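Local structure of fatty acid CoA ligase (Marinactinospora thermotolerans, 6SQ8) at residues A[295-300]-A[376-381]; A[302-307]-A[353-358]; A[451-456]-A[473-478]. The protein is a member of the ANL superfamily and binds adenosine monophosphate. One frame throughout, in Å; residues are numbered along the deposited sequence.

Contact 1: residues A[295-300]-A[376-381]. With AMP (adenosine monophosphate), chain G; EQ2 (1-ethanoyl-9~{H}-pyrido[3,4-b]indole-3-carboxylic acid), chain F.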
loop_
_atom_site.group_PDB
_atom_site.type_symbol
_atom_site.label_atom_id
_atom_site.label_comp_id
_atom_site.label_asym_id
_atom_site.label_seq_id
_atom_site.Cartn_x
_atom_site.Cartn_y
_atom_site.Cartn_z
ATOM N N GLN A 295 9.568 2.593 8.030
ATOM C CA GLN A 295 9.111 1.754 6.954
ATOM C C GLN A 295 7.934 0.907 7.467
ATOM O O GLN A 295 7.878 0.571 8.645
ATOM C CB GLN A 295 10.269 0.910 6.424
ATOM C CG GLN A 295 10.069 0.418 4.998
ATOM C CD GLN A 295 11.112 -0.584 4.588
ATOM O OE1 GLN A 295 10.816 -1.767 4.545
ATOM N NE2 GLN A 295 12.339 -0.127 4.343
ATOM N N ASN A 296 6.997 0.606 6.559
ATOM C CA ASN A 296 5.860 -0.262 6.787
ATOM C C ASN A 296 5.907 -1.366 5.728
ATOM O O ASN A 296 6.177 -1.100 4.561
ATOM C CB ASN A 296 4.528 0.495 6.700
ATOM C CG ASN A 296 4.108 1.204 7.975
ATOM O OD1 ASN A 296 4.888 1.316 8.934
ATOM N ND2 ASN A 296 2.889 1.722 7.984
ATOM N N TYR A 297 5.627 -2.598 6.146
ATOM C CA TYR A 297 5.456 -3.736 5.263
ATOM C C TYR A 297 4.074 -4.335 5.522
ATOM O O TYR A 297 3.696 -4.604 6.655
ATOM C CB TYR A 297 6.579 -4.750 5.496
ATOM C CG TYR A 297 6.334 -6.161 5.015
ATOM C CD1 TYR A 297 5.951 -6.422 3.705
ATOM C CD2 TYR A 297 6.530 -7.250 5.864
ATOM C CE1 TYR A 297 5.762 -7.721 3.252
ATOM C CE2 TYR A 297 6.349 -8.552 5.427
ATOM C CZ TYR A 297 5.970 -8.788 4.114
ATOM O OH TYR A 297 5.793 -10.065 3.686
ATOM N N GLY A 298 3.333 -4.532 4.440
ATOM C CA GLY A 298 2.087 -5.264 4.439
ATOM C C GLY A 298 1.807 -5.833 3.064
ATOM O O GLY A 298 2.601 -5.655 2.145
ATOM N N THR A 299 0.699 -6.565 2.956
ATOM C CA THR A 299 0.174 -7.062 1.689
ATOM C C THR A 299 -1.325 -6.802 1.689
ATOM O O THR A 299 -1.892 -6.469 2.715
ATOM C CB THR A 299 0.519 -8.538 1.470
ATOM O OG1 THR A 299 -0.428 -9.362 2.145
ATOM C CG2 THR A 299 1.921 -8.889 1.933
ATOM N N GLN A 300 -1.950 -6.944 0.526
ATOM C CA GLN A 300 -3.389 -6.757 0.373
ATOM C C GLN A 300 -4.099 -7.793 1.241
ATOM O O GLN A 300 -5.068 -7.461 1.916
ATOM C CB GLN A 300 -3.811 -6.875 -1.093
ATOM C CG GLN A 300 -3.557 -5.612 -1.900
ATOM C CD GLN A 300 -4.772 -4.723 -2.004
ATOM O OE1 GLN A 300 -5.426 -4.325 -1.017
ATOM N NE2 GLN A 300 -5.079 -4.410 -3.251
ATOM N N LEU A 376 -1.647 -17.136 6.782
ATOM C CA LEU A 376 -1.666 -16.583 5.430
ATOM C C LEU A 376 -0.266 -16.665 4.812
ATOM O O LEU A 376 0.718 -16.315 5.432
ATOM C CB LEU A 376 -2.163 -15.139 5.507
ATOM C CG LEU A 376 -1.935 -14.298 4.255
ATOM C CD1 LEU A 376 -2.698 -14.874 3.097
ATOM C CD2 LEU A 376 -2.361 -12.863 4.481
ATOM N N ARG A 377 -0.215 -17.196 3.591
ATOM C CA ARG A 377 0.957 -17.223 2.708
ATOM C C ARG A 377 1.065 -15.841 2.045
ATOM O O ARG A 377 0.308 -15.518 1.143
ATOM C CB ARG A 377 0.735 -18.347 1.687
ATOM C CG ARG A 377 1.899 -18.766 0.801
ATOM C CD ARG A 377 1.300 -19.704 -0.249
ATOM N NE ARG A 377 2.189 -20.192 -1.307
ATOM C CZ ARG A 377 2.700 -21.431 -1.390
ATOM N NH1 ARG A 377 2.472 -22.325 -0.443
ATOM N NH2 ARG A 377 3.466 -21.766 -2.415
ATOM N N THR A 378 2.016 -15.032 2.507
ATOM C CA THR A 378 2.198 -13.676 2.016
ATOM C C THR A 378 2.550 -13.679 0.530
ATOM O O THR A 378 2.132 -12.794 -0.189
ATOM C CB THR A 378 3.301 -12.934 2.775
ATOM O OG1 THR A 378 4.516 -13.670 2.608
ATOM C CG2 THR A 378 2.974 -12.742 4.243
ATOM N N GLY A 379 3.348 -14.663 0.104
ATOM C CA GLY A 379 3.911 -14.676 -1.251
ATOM C C GLY A 379 5.345 -14.158 -1.294
ATOM O O GLY A 379 5.957 -14.115 -2.351
ATOM N N ASP A 380 5.858 -13.744 -0.122
ATOM C CA ASP A 380 7.199 -13.265 0.040
ATOM C C ASP A 380 8.047 -14.375 0.648
ATOM O O ASP A 380 7.533 -15.287 1.307
ATOM C CB ASP A 380 7.255 -12.041 0.942
ATOM C CG ASP A 380 6.614 -10.829 0.313
ATOM O OD1 ASP A 380 6.908 -10.583 -0.903
ATOM O OD2 ASP A 380 5.800 -10.140 1.030
ATOM N N VAL A 381 9.352 -14.230 0.419
ATOM C CA VAL A 381 10.378 -15.107 0.902
ATOM C C VAL A 381 11.379 -14.251 1.692
ATOM O O VAL A 381 11.681 -13.124 1.315
ATOM C CB VAL A 381 11.015 -15.831 -0.299
ATOM C CG1 VAL A 381 12.416 -16.318 -0.020
ATOM C CG2 VAL A 381 10.147 -16.977 -0.763
HETATM P P AMP G . 0.347 -6.611 -3.007
HETATM O O1P AMP G . -0.530 -6.240 -1.847
HETATM O O2P AMP G . 0.289 -8.093 -3.405
HETATM O O3P AMP G . 0.153 -5.643 -4.154
HETATM O "O5'" AMP G . 1.855 -6.309 -2.436
HETATM C "C5'" AMP G . 2.578 -7.093 -1.466
HETATM C "C4'" AMP G . 4.061 -7.219 -1.805
HETATM O "O4'" AMP G . 4.713 -5.965 -1.934
HETATM C "C3'" AMP G . 4.825 -7.911 -0.711
HETATM O "O3'" AMP G . 4.805 -9.268 -1.051
HETATM C "C2'" AMP G . 6.231 -7.316 -0.693
HETATM O "O2'" AMP G . 7.263 -8.022 -1.422
HETATM C "C1'" AMP G . 6.013 -5.950 -1.321
HETATM N N9 AMP G . 6.120 -4.918 -0.257
HETATM C C8 AMP G . 5.124 -4.195 0.309
HETATM N N7 AMP G . 5.625 -3.352 1.252
HETATM C C5 AMP G . 6.963 -3.545 1.294
HETATM C C6 AMP G . 8.106 -2.997 2.065
HETATM N N6 AMP G . 7.930 -2.044 2.987
HETATM N N1 AMP G . 9.332 -3.480 1.790
HETATM C C2 AMP G . 9.527 -4.445 0.848
HETATM N N3 AMP G . 8.541 -5.003 0.109
HETATM C C4 AMP G . 7.274 -4.586 0.291
HETATM C C1 EQ2 F . 1.645 -1.079 5.394
HETATM C C2 EQ2 F . 1.833 -1.252 3.927
HETATM O O1 EQ2 F . 2.816 -0.771 3.394
HETATM C C3 EQ2 F . 0.785 -1.967 3.117
HETATM N N1 EQ2 F . 1.154 -2.395 1.903
HETATM C C4 EQ2 F . 0.267 -3.020 1.111
HETATM C C5 EQ2 F . 0.736 -3.439 -0.265
HETATM O O2 EQ2 F . 1.932 -3.241 -0.568
HETATM O O3 EQ2 F . -0.140 -3.914 -1.009
HETATM C C6 EQ2 F . -1.049 -3.244 1.495
HETATM C C7 EQ2 F . -1.460 -2.817 2.744
HETATM C C8 EQ2 F . -2.697 -2.882 3.477
HETATM C C9 EQ2 F . -3.966 -3.393 3.218
HETATM C C10 EQ2 F . -4.941 -3.281 4.186
HETATM C C11 EQ2 F . -4.675 -2.666 5.406
HETATM C C12 EQ2 F . -3.431 -2.162 5.702
HETATM C C13 EQ2 F . -2.448 -2.275 4.722
HETATM N N2 EQ2 F . -1.134 -1.848 4.756
HETATM C C14 EQ2 F . -0.527 -2.167 3.576
#
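Strand 295-299 runs toward the corner at Gly379, where strand 375-378 gives way to strand 380-384, and the backbones come nearest at Thr299 and Thr378, whose CA atoms lie 6.9 Å apart. Tyr297 and Asp380 bridge this gap tip to tip. With CG anti to its backbone N (chi1 161°), Tyr297 extends its ring so that OH donates to Asp380 OD2 over 2.7 Å, using the anti lone pair of the carboxylate; ring and carboxylate planes are 51° apart. Thr378 CB stands beside the same hydroxyl, and Thr378 OG1 accepts from Asp380 N at 3.0 Å in an ST turn while also bonding Val349. The other carboxylate oxygen, Asp380 OD1, receives AMP O2' at 2.6 Å, and O3' lies against the same carboxylate. At the base end, AMP N6 donates to Asn296 O at 2.5 Å and to Gln295 OE1 at 3.3 Å. Gln300 N holds AMP O1P at 2.9 Å, and Thr299 CG2 packs on the ribose. Tyr297 thus lies along the nucleotide and also holds Asp380, which grips the ribose: the bond probably fixes the carboxylate's rotation and helps stabilise its charge, leaving OD1 to accept from O2'.

Contact 2: residues A[302-307]-A[353-358]. With EQ2 (1-ethanoyl-9~{H}-pyrido[3,4-b]indole-3-carboxylic acid), chain F.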
loop_
_atom_site.group_PDB
_atom_site.type_symbol
_atom_site.label_atom_id
_atom_site.label_comp_id
_atom_site.label_asym_id
_atom_site.label_seq_id
_atom_site.Cartn_x
_atom_site.Cartn_y
_atom_site.Cartn_z
ATOM N N ALA A 302 -2.686 -9.456 3.882
ATOM C CA ALA A 302 -2.235 -9.504 5.259
ATOM C C ALA A 302 -2.581 -8.231 6.034
ATOM O O ALA A 302 -2.527 -8.235 7.269
ATOM C CB ALA A 302 -0.743 -9.721 5.284
ATOM N N ALA A 303 -2.850 -7.135 5.319
ATOM C CA ALA A 303 -2.741 -5.799 5.873
ATOM C C ALA A 303 -1.339 -5.597 6.497
ATOM O O ALA A 303 -0.355 -6.151 5.999
ATOM C CB ALA A 303 -3.861 -5.581 6.864
ATOM N N PHE A 304 -1.251 -4.809 7.586
ATOM C CA PHE A 304 0.008 -4.467 8.233
ATOM C C PHE A 304 0.701 -5.716 8.798
ATOM O O PHE A 304 0.055 -6.519 9.477
ATOM C CB PHE A 304 -0.249 -3.500 9.383
ATOM C CG PHE A 304 -0.705 -2.120 8.985
ATOM C CD1 PHE A 304 0.059 -1.333 8.135
ATOM C CD2 PHE A 304 -1.869 -1.580 9.499
ATOM C CE1 PHE A 304 -0.349 -0.058 7.777
ATOM C CE2 PHE A 304 -2.267 -0.299 9.154
ATOM C CZ PHE A 304 -1.507 0.460 8.294
ATOM N N ILE A 305 2.018 -5.843 8.559
ATOM C CA ILE A 305 2.803 -6.955 9.102
ATOM C C ILE A 305 3.943 -6.455 9.998
ATOM O O ILE A 305 4.095 -6.924 11.130
ATOM C CB ILE A 305 3.338 -7.855 7.981
ATOM C CG1 ILE A 305 2.202 -8.476 7.171
ATOM C CG2 ILE A 305 4.269 -8.911 8.567
ATOM C CD1 ILE A 305 2.690 -9.219 5.935
ATOM N N ALA A 306 4.780 -5.552 9.478
ATOM C CA ALA A 306 5.981 -5.133 10.212
ATOM C C ALA A 306 6.314 -3.668 9.934
ATOM O O ALA A 306 5.832 -3.078 8.972
ATOM C CB ALA A 306 7.136 -6.007 9.828
ATOM N N ALA A 307 7.127 -3.100 10.829
ATOM C CA ALA A 307 7.620 -1.751 10.667
ATOM C C ALA A 307 9.078 -1.658 11.126
ATOM O O ALA A 307 9.523 -2.383 11.987
ATOM C CB ALA A 307 6.737 -0.773 11.399
ATOM N N SER A 353 -2.598 -13.060 12.144
ATOM C CA SER A 353 -2.869 -11.813 12.865
ATOM C C SER A 353 -4.352 -11.466 12.794
ATOM O O SER A 353 -5.051 -11.897 11.879
ATOM C CB SER A 353 -2.033 -10.671 12.329
ATOM O OG SER A 353 -2.736 -9.944 11.327
ATOM N N PRO A 354 -4.847 -10.623 13.727
ATOM C CA PRO A 354 -6.203 -10.089 13.653
ATOM C C PRO A 354 -6.480 -9.163 12.462
ATOM O O PRO A 354 -7.607 -8.724 12.311
ATOM C CB PRO A 354 -6.349 -9.251 14.936
ATOM C CG PRO A 354 -4.944 -8.882 15.307
ATOM C CD PRO A 354 -4.128 -10.102 14.898
ATOM N N MET A 355 -5.457 -8.857 11.652
ATOM C CA MET A 355 -5.595 -7.912 10.552
ATOM C C MET A 355 -5.715 -8.642 9.216
ATOM O O MET A 355 -6.004 -8.009 8.209
ATOM C CB MET A 355 -4.404 -6.953 10.512
ATOM C CG MET A 355 -4.459 -5.932 11.632
ATOM S SD MET A 355 -3.023 -4.862 11.681
ATOM C CE MET A 355 -1.780 -6.005 12.285
ATOM N N THR A 356 -5.532 -9.966 9.190
ATOM C CA THR A 356 -5.534 -10.689 7.916
ATOM C C THR A 356 -6.946 -10.760 7.341
ATOM O O THR A 356 -7.940 -10.721 8.080
ATOM C CB THR A 356 -4.978 -12.107 8.036
ATOM O OG1 THR A 356 -5.820 -12.860 8.913
ATOM C CG2 THR A 356 -3.552 -12.090 8.534
ATOM N N MET A 357 -6.986 -10.887 6.010
ATOM C CA MET A 357 -8.191 -10.984 5.209
ATOM C C MET A 357 -9.081 -12.105 5.755
ATOM O O MET A 357 -8.598 -13.007 6.412
ATOM C CB MET A 357 -7.852 -11.260 3.735
ATOM C CG MET A 357 -7.426 -12.693 3.472
ATOM S SD MET A 357 -7.084 -13.180 1.761
ATOM C CE MET A 357 -8.035 -11.953 0.873
ATOM N N SER A 358 -10.383 -12.013 5.473
ATOM C CA SER A 358 -11.322 -13.107 5.690
ATOM C C SER A 358 -11.160 -14.143 4.579
ATOM O O SER A 358 -11.317 -15.330 4.798
ATOM C CB SER A 358 -12.733 -12.615 5.744
ATOM O OG SER A 358 -12.903 -11.706 6.825
HETATM C C1 EQ2 F . 1.645 -1.079 5.394
HETATM C C2 EQ2 F . 1.833 -1.252 3.927
HETATM O O1 EQ2 F . 2.816 -0.771 3.394
HETATM C C3 EQ2 F . 0.785 -1.967 3.117
HETATM N N1 EQ2 F . 1.154 -2.395 1.903
HETATM C C4 EQ2 F . 0.267 -3.020 1.111
HETATM C C5 EQ2 F . 0.736 -3.439 -0.265
HETATM O O2 EQ2 F . 1.932 -3.241 -0.568
HETATM O O3 EQ2 F . -0.140 -3.914 -1.009
HETATM C C6 EQ2 F . -1.049 -3.244 1.495
HETATM C C7 EQ2 F . -1.460 -2.817 2.744
HETATM C C8 EQ2 F . -2.697 -2.882 3.477
HETATM C C9 EQ2 F . -3.966 -3.393 3.218
HETATM C C10 EQ2 F . -4.941 -3.281 4.186
HETATM C C11 EQ2 F . -4.675 -2.666 5.406
HETATM C C12 EQ2 F . -3.431 -2.162 5.702
HETATM C C13 EQ2 F . -2.448 -2.275 4.722
HETATM N N2 EQ2 F . -1.134 -1.848 4.756
HETATM C C14 EQ2 F . -0.527 -2.167 3.576
HETATM O O HOH W 1 -1.237 -8.971 9.251
#
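Ala302, just before strand 303-308, lies with its CA 4.4 Å from that of Thr356, and its carbonyl turns into the gap between the segments. A water donates to Ala302 O at 2.5 Å and to Phe304 O at 2.8 Å, and accepts from Ser353 OG, so it joins the carbonyls of Ala302 and Phe304 to the loop. Ser353 OG in turn accepts from Met355 N at 2.9 Å, an ST turn within the type I beta turn from Ser353 to Thr356. Next along the strand, Ala303 CB sits between the ligand and the loop, 3.4 Å from EQ2 C11 and 3.9 Å from Met355 CB. Phe304 follows, its CG anti to the carbonyl carbon (chi1 -69°), with EQ2 C12 over the centre of one ring face. Met355, bent at chi3 (-72°), brings SD to the ring edge, 5.4 Å from the Phe304 centroid, while CE lies by Phe304 O. Helix 175-189 packs against Met355 as well. At Ile305 and Ala306, both facing Tyr297, the strand forms a classic beta bulge. These residues build one wall of the EQ2 pocket, where the edge of EQ2 at C12 meets the Phe304 face and a Met-aromatic contact backs that ring.

Contact 3: residues A[451-456]-A[473-478]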
loop_
_atom_site.group_PDB
_atom_site.type_symbol
_atom_site.label_atom_id
_atom_site.label_comp_id
_atom_site.label_asym_id
_atom_site.label_seq_id
_atom_site.Cartn_x
_atom_site.Cartn_y
_atom_site.Cartn_z
ATOM N N PRO A 451 28.721 4.246 -15.446
ATOM C CA PRO A 451 29.522 3.194 -14.838
ATOM C C PRO A 451 29.751 2.032 -15.808
ATOM O O PRO A 451 29.018 1.864 -16.777
ATOM C CB PRO A 451 28.664 2.739 -13.659
ATOM C CG PRO A 451 27.262 2.998 -14.125
ATOM C CD PRO A 451 27.373 4.304 -14.868
ATOM N N ASP A 452 30.779 1.253 -15.512
ATOM C CA ASP A 452 31.195 0.151 -16.318
ATOM C C ASP A 452 30.376 -1.075 -15.915
ATOM O O ASP A 452 30.483 -1.549 -14.779
ATOM C CB ASP A 452 32.706 -0.078 -16.148
ATOM C CG ASP A 452 33.307 -1.155 -17.038
ATOM O OD1 ASP A 452 32.545 -1.863 -17.718
ATOM O OD2 ASP A 452 34.543 -1.271 -17.062
ATOM N N PRO A 453 29.577 -1.659 -16.840
ATOM C CA PRO A 453 28.835 -2.876 -16.541
ATOM C C PRO A 453 29.704 -3.921 -15.827
ATOM O O PRO A 453 29.225 -4.651 -14.972
ATOM C CB PRO A 453 28.444 -3.389 -17.932
ATOM C CG PRO A 453 28.318 -2.146 -18.765
ATOM C CD PRO A 453 29.370 -1.202 -18.221
ATOM N N GLU A 454 30.980 -3.979 -16.210
ATOM C CA GLU A 454 31.882 -4.966 -15.702
ATOM C C GLU A 454 32.218 -4.687 -14.231
ATOM O O GLU A 454 32.478 -5.635 -13.496
ATOM C CB GLU A 454 33.152 -5.042 -16.562
ATOM C CG GLU A 454 33.741 -6.445 -16.612
ATOM C CD GLU A 454 32.743 -7.503 -17.072
ATOM O OE1 GLU A 454 32.070 -7.260 -18.109
ATOM O OE2 GLU A 454 32.607 -8.544 -16.368
ATOM N N HIS A 455 32.251 -3.410 -13.817
ATOM C CA HIS A 455 32.470 -3.072 -12.404
ATOM C C HIS A 455 31.306 -3.606 -11.563
ATOM O O HIS A 455 31.498 -4.141 -10.474
ATOM C CB HIS A 455 32.617 -1.562 -12.183
ATOM C CG HIS A 455 33.903 -0.959 -12.655
ATOM N ND1 HIS A 455 34.983 -1.707 -13.096
ATOM C CD2 HIS A 455 34.284 0.332 -12.740
ATOM C CE1 HIS A 455 35.967 -0.898 -13.421
ATOM N NE2 HIS A 455 35.552 0.350 -13.231
ATOM N N LEU A 456 30.097 -3.477 -12.109
ATOM C CA LEU A 456 28.883 -3.923 -11.454
ATOM C C LEU A 456 28.877 -5.455 -11.362
ATOM O O LEU A 456 28.591 -6.011 -10.306
ATOM C CB LEU A 456 27.667 -3.394 -12.225
ATOM C CG LEU A 456 27.584 -1.878 -12.399
ATOM C CD1 LEU A 456 26.289 -1.493 -13.064
ATOM C CD2 LEU A 456 27.712 -1.144 -11.090
ATOM N N VAL A 473 23.561 -6.830 -18.608
ATOM C CA VAL A 473 23.301 -5.610 -17.888
ATOM C C VAL A 473 22.829 -4.554 -18.891
ATOM O O VAL A 473 23.565 -4.218 -19.793
ATOM C CB VAL A 473 24.553 -5.134 -17.128
ATOM C CG1 VAL A 473 24.338 -3.772 -16.473
ATOM C CG2 VAL A 473 24.988 -6.145 -16.084
ATOM N N GLU A 474 21.610 -4.045 -18.708
ATOM C CA GLU A 474 21.005 -3.048 -19.578
ATOM C C GLU A 474 20.758 -1.768 -18.779
ATOM O O GLU A 474 20.121 -1.824 -17.733
ATOM C CB GLU A 474 19.672 -3.593 -20.074
ATOM C CG GLU A 474 19.823 -4.394 -21.340
ATOM C CD GLU A 474 19.792 -3.435 -22.515
ATOM O OE1 GLU A 474 18.872 -2.562 -22.547
ATOM O OE2 GLU A 474 20.706 -3.525 -23.363
ATOM N N PHE A 475 21.206 -0.632 -19.306
ATOM C CA PHE A 475 20.951 0.646 -18.676
ATOM C C PHE A 475 19.654 1.233 -19.241
ATOM O O PHE A 475 19.479 1.307 -20.432
ATOM C CB PHE A 475 22.144 1.592 -18.850
ATOM C CG PHE A 475 23.428 1.124 -18.207
ATOM C CD1 PHE A 475 23.466 0.810 -16.861
ATOM C CD2 PHE A 475 24.591 0.970 -18.941
ATOM C CE1 PHE A 475 24.639 0.381 -16.258
ATOM C CE2 PHE A 475 25.760 0.527 -18.342
ATOM C CZ PHE A 475 25.783 0.236 -17.001
ATOM N N VAL A 476 18.753 1.652 -18.348
ATOM C CA VAL A 476 17.396 2.060 -18.689
ATOM C C VAL A 476 17.077 3.352 -17.928
ATOM O O VAL A 476 17.706 3.639 -16.904
ATOM C CB VAL A 476 16.402 0.935 -18.343
ATOM C CG1 VAL A 476 16.656 -0.320 -19.166
ATOM C CG2 VAL A 476 16.436 0.580 -16.863
ATOM N N ARG A 477 16.117 4.134 -18.438
ATOM C CA ARG A 477 15.847 5.455 -17.859
ATOM C C ARG A 477 15.104 5.280 -16.529
ATOM O O ARG A 477 15.347 6.028 -15.583
ATOM C CB ARG A 477 15.165 6.410 -18.840
ATOM C CG ARG A 477 13.777 6.025 -19.319
ATOM C CD ARG A 477 13.258 7.056 -20.314
ATOM N NE ARG A 477 13.127 8.388 -19.725
ATOM C CZ ARG A 477 13.997 9.389 -19.865
ATOM N NH1 ARG A 477 15.095 9.239 -20.592
ATOM N NH2 ARG A 477 13.756 10.544 -19.269
ATOM N N SER A 478 14.241 4.265 -16.438
ATOM C CA SER A 478 13.545 3.957 -15.176
ATOM C C SER A 478 13.109 2.496 -15.132
ATOM O O SER A 478 13.100 1.815 -16.146
ATOM C CB SER A 478 12.356 4.857 -14.998
ATOM O OG SER A 478 11.313 4.471 -15.881
#
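Phe475 has the largest share of this apolar contact, reaching from strand 472-475 toward the start of helix 453-463. Its CG is anti to the carbonyl carbon (chi1 -63°), which points the ring at the two prolines and Leu456. Pro453 crosses it at about a right angle, with Pro453 CG 3.7 Å from Phe475 CE2. Leu456 meets the ring tip to tip, CD1 lying at the edge 4.1 Å from Phe475 CE1, and the carbonyl Pro451 O comes within 3.6 Å of Phe475 CZ. Two residues back on the strand, Val473 CB rests 4.3 Å from Pro453 CB, so Pro453 touches both side chains that the strand presents to the helix. Further out, Asp452 fixes how the helix begins. Asp452 is the N-cap: Asp452 OD1, on a side chain with CG anti to the backbone N (chi1 -175°), accepts from Glu454 N at 3.0 Å, the donor lying above the carboxylate plane. Phe475 also touches Val443 and Val445 of the neighbouring strand 438-445. The contact closes a beta-alpha-beta crossover, strand 438-445, helix 453-463 and strand 472-475, in which the first turn of the helix lies against the edge strand of the small three-stranded C-terminal sheet.

How the contacts relate
Following the chain from the N terminus, strand 293-299 turns back into strand 303-308, opening contacts 1 and 2 in quick succession. Contact 2 closes first, when the chain reaches the loop 353-358; contact 1 closes at 376-381 and so encloses it. Their centres are 8 Å apart, and they touch directly: the two neighbouring strands are paired, and Leu376 packs on Ala302. Both touch EQ2 through their first segments, and the later segments pack on these. Contact 3 comes afterwards in series, within the C-terminal domain, about 20 Å from contact 1 and 26 Å from contact 2 between nearest atoms, and ties helix 453-463 to strand 472-475 there.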